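Local atomic coordinates of galectin (Ovis aries, PDB entry 6N3R), a protein that binds beta-D-galactose, as a lectin of the galectin family. Residues 18-23 and 94-99. Numbering follows the deposited sequence.
Sequences VCYMVK and FLVLEN
Tyr20 holds CG anti to its backbone N (chi1 -170°), while Val96 turns CG2 anti to its own carbonyl carbon, and with these torsions the two side chains run alongside each other off the same face of the sheet. Tyr20 CB and Val96 CB are 3.9 Å apart. The branched valine suits this place by setting its CG2 methyl obliquely against the tyrosine ring at CD2, while the length of the phenol carries its hydroxyl beyond the pair. Val22 and Phe94 continue this face into the sandwich interior, two apolar residues that meet through their CB atoms. Two hydrogen-bonded antiparallel pairs fix the register. Val96 N to Tyr20 O is short and nearly straight (2.7 Å, 171°), whereas the return bond from Tyr20 N to Val96 O is longer and bent (142°), where the pairing becomes irregular. Val22 N to Phe94 O and Phe94 N to Val22 O are both 2.9 Å, each donor lying in the carbonyl plane of its acceptor. On the other face Leu95 brings CD1 within 3.4 Å of Tyr20 O, and Met21 CB lies 4.4 Å from the same Leu95 CD1. Past the regular pairing a water takes over, donating to Val18 O and accepting from Glu98 N; beside it Val18 CG1 touches Glu98 CB at 3.6 Å, with the carboxylate of the exposed Glu98 directed off the contact. Leu95 and Leu97 pack on Leu97 and Leu95 of the second subunit, while Phe94 reaches the opposing sheet, edge-to-face with Phe42 and Phe56. The contact joins strands 19-28 and 90-97, neighbours in one sheet of the galectin beta-sandwich, between strands 131-138 and 100-105.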
loop_
_atom_site.group_PDB
_atom_site.type_symbol
_atom_site.label_atom_id
_atom_site.label_comp_id
_atom_site.label_asym_id
_atom_site.label_seq_id
_atom_site.Cartn_x
_atom_site.Cartn_y
_atom_site.Cartn_z
ATOM N N VAL A 18 5.861 8.199 0.622
ATOM C CA VAL A 18 5.315 8.218 -0.734
ATOM C C VAL A 18 4.828 6.847 -1.172
ATOM O O VAL A 18 4.356 6.690 -2.308
ATOM C CB VAL A 18 6.376 8.769 -1.712
ATOM C CG1 VAL A 18 6.751 10.209 -1.342
ATOM C CG2 VAL A 18 7.622 7.858 -1.736
ATOM N N CYS A 19 4.932 5.842 -0.310
ATOM C CA CYS A 19 4.391 4.528 -0.639
ATOM C C CYS A 19 3.914 3.914 0.675
ATOM O O CYS A 19 4.646 3.171 1.340
ATOM C CB CYS A 19 5.414 3.648 -1.338
ATOM S SG CYS A 19 4.669 2.119 -1.866
ATOM N N TYR A 20 2.669 4.227 1.021
ATOM C CA TYR A 20 2.138 3.969 2.350
ATOM C C TYR A 20 0.661 3.632 2.218
ATOM O O TYR A 20 -0.048 4.245 1.416
ATOM C CB TYR A 20 2.344 5.188 3.254
ATOM C CG TYR A 20 2.048 4.958 4.716
ATOM C CD1 TYR A 20 3.062 4.643 5.609
ATOM C CD2 TYR A 20 0.754 5.055 5.203
ATOM C CE1 TYR A 20 2.798 4.442 6.948
ATOM C CE2 TYR A 20 0.479 4.856 6.535
ATOM C CZ TYR A 20 1.502 4.561 7.411
ATOM O OH TYR A 20 1.219 4.370 8.749
ATOM N N MET A 21 0.209 2.646 2.986
ATOM C CA MET A 21 -1.151 2.147 2.863
ATOM C C MET A 21 -1.795 2.036 4.232
ATOM O O MET A 21 -1.176 1.555 5.187
ATOM C CB MET A 21 -1.205 0.792 2.177
ATOM C CG MET A 21 -2.648 0.304 2.030
ATOM S SD MET A 21 -2.754 -1.371 1.394
ATOM C CE MET A 21 -1.814 -1.205 -0.127
ATOM N N VAL A 22 -3.038 2.496 4.316
ATOM C CA VAL A 22 -3.906 2.288 5.463
ATOM C C VAL A 22 -5.077 1.443 4.992
ATOM O O VAL A 22 -5.686 1.743 3.955
ATOM C CB VAL A 22 -4.394 3.627 6.044
ATOM C CG1 VAL A 22 -5.433 3.389 7.151
ATOM C CG2 VAL A 22 -3.208 4.423 6.562
ATOM N N LYS A 23 -5.386 0.386 5.736
ATOM C CA LYS A 23 -6.524 -0.470 5.432
ATOM C C LYS A 23 -7.429 -0.546 6.651
ATOM O O LYS A 23 -7.026 -1.069 7.698
ATOM C CB LYS A 23 -6.089 -1.871 5.016
ATOM C CG LYS A 23 -7.282 -2.755 4.689
ATOM C CD LYS A 23 -6.884 -4.195 4.480
ATOM C CE LYS A 23 -6.044 -4.356 3.230
ATOM N NZ LYS A 23 -5.686 -5.783 3.088
ATOM N N PHE A 94 -6.663 3.682 2.069
ATOM C CA PHE A 94 -6.002 4.908 1.661
ATOM C C PHE A 94 -4.600 4.557 1.212
ATOM O O PHE A 94 -3.855 3.898 1.945
ATOM C CB PHE A 94 -5.955 5.923 2.804
ATOM C CG PHE A 94 -7.300 6.396 3.226
ATOM C CD1 PHE A 94 -7.969 5.772 4.271
ATOM C CD2 PHE A 94 -7.919 7.440 2.558
ATOM C CE1 PHE A 94 -9.243 6.207 4.662
ATOM C CE2 PHE A 94 -9.187 7.871 2.937
ATOM C CZ PHE A 94 -9.847 7.259 3.985
ATOM N N LEU A 95 -4.248 4.987 0.013
ATOM C CA LEU A 95 -2.908 4.813 -0.523
ATOM C C LEU A 95 -2.245 6.186 -0.576
ATOM O O LEU A 95 -2.758 7.107 -1.223
ATOM C CB LEU A 95 -2.982 4.167 -1.904
ATOM C CG LEU A 95 -1.663 3.854 -2.569
ATOM C CD1 LEU A 95 -0.764 3.025 -1.621
ATOM C CD2 LEU A 95 -1.948 3.143 -3.894
ATOM N N VAL A 96 -1.139 6.342 0.137
ATOM C CA VAL A 96 -0.411 7.602 0.151
ATOM C C VAL A 96 0.701 7.516 -0.896
ATOM O O VAL A 96 1.651 6.743 -0.747
ATOM C CB VAL A 96 0.158 7.907 1.543
ATOM C CG1 VAL A 96 0.687 9.330 1.581
ATOM C CG2 VAL A 96 -0.889 7.691 2.601
ATOM N N LEU A 97 0.574 8.300 -1.960
ATOM C CA LEU A 97 1.593 8.441 -2.994
ATOM C C LEU A 97 2.215 9.827 -2.888
ATOM O O LEU A 97 1.733 10.686 -2.145
ATOM C CB LEU A 97 0.989 8.211 -4.389
ATOM C CG LEU A 97 0.303 6.845 -4.556
ATOM C CD1 LEU A 97 -0.236 6.628 -5.966
ATOM C CD2 LEU A 97 1.259 5.725 -4.158
ATOM N N GLU A 98 3.304 10.045 -3.633
ATOM C CA GLU A 98 3.992 11.333 -3.556
ATOM C C GLU A 98 3.081 12.498 -3.949
ATOM O O GLU A 98 3.215 13.598 -3.408
ATOM C CB GLU A 98 5.256 11.313 -4.422
ATOM C CG GLU A 98 5.019 11.165 -5.925
ATOM C CD GLU A 98 4.740 12.497 -6.617
ATOM O OE1 GLU A 98 4.123 12.499 -7.712
ATOM O OE2 GLU A 98 5.132 13.545 -6.053
ATOM N N ASN A 99 2.130 12.266 -4.847
ATOM C CA ASN A 99 1.312 13.321 -5.424
ATOM C C ASN A 99 -0.099 13.391 -4.858
ATOM O O ASN A 99 -0.724 14.444 -4.963
ATOM C CB ASN A 99 1.197 13.123 -6.940
ATOM C CG ASN A 99 0.740 11.708 -7.293
ATOM O OD1 ASN A 99 1.244 10.729 -6.733
ATOM N ND2 ASN A 99 -0.223 11.594 -8.210
HETATM O O HOH W 1 4.611 7.847 -4.851
#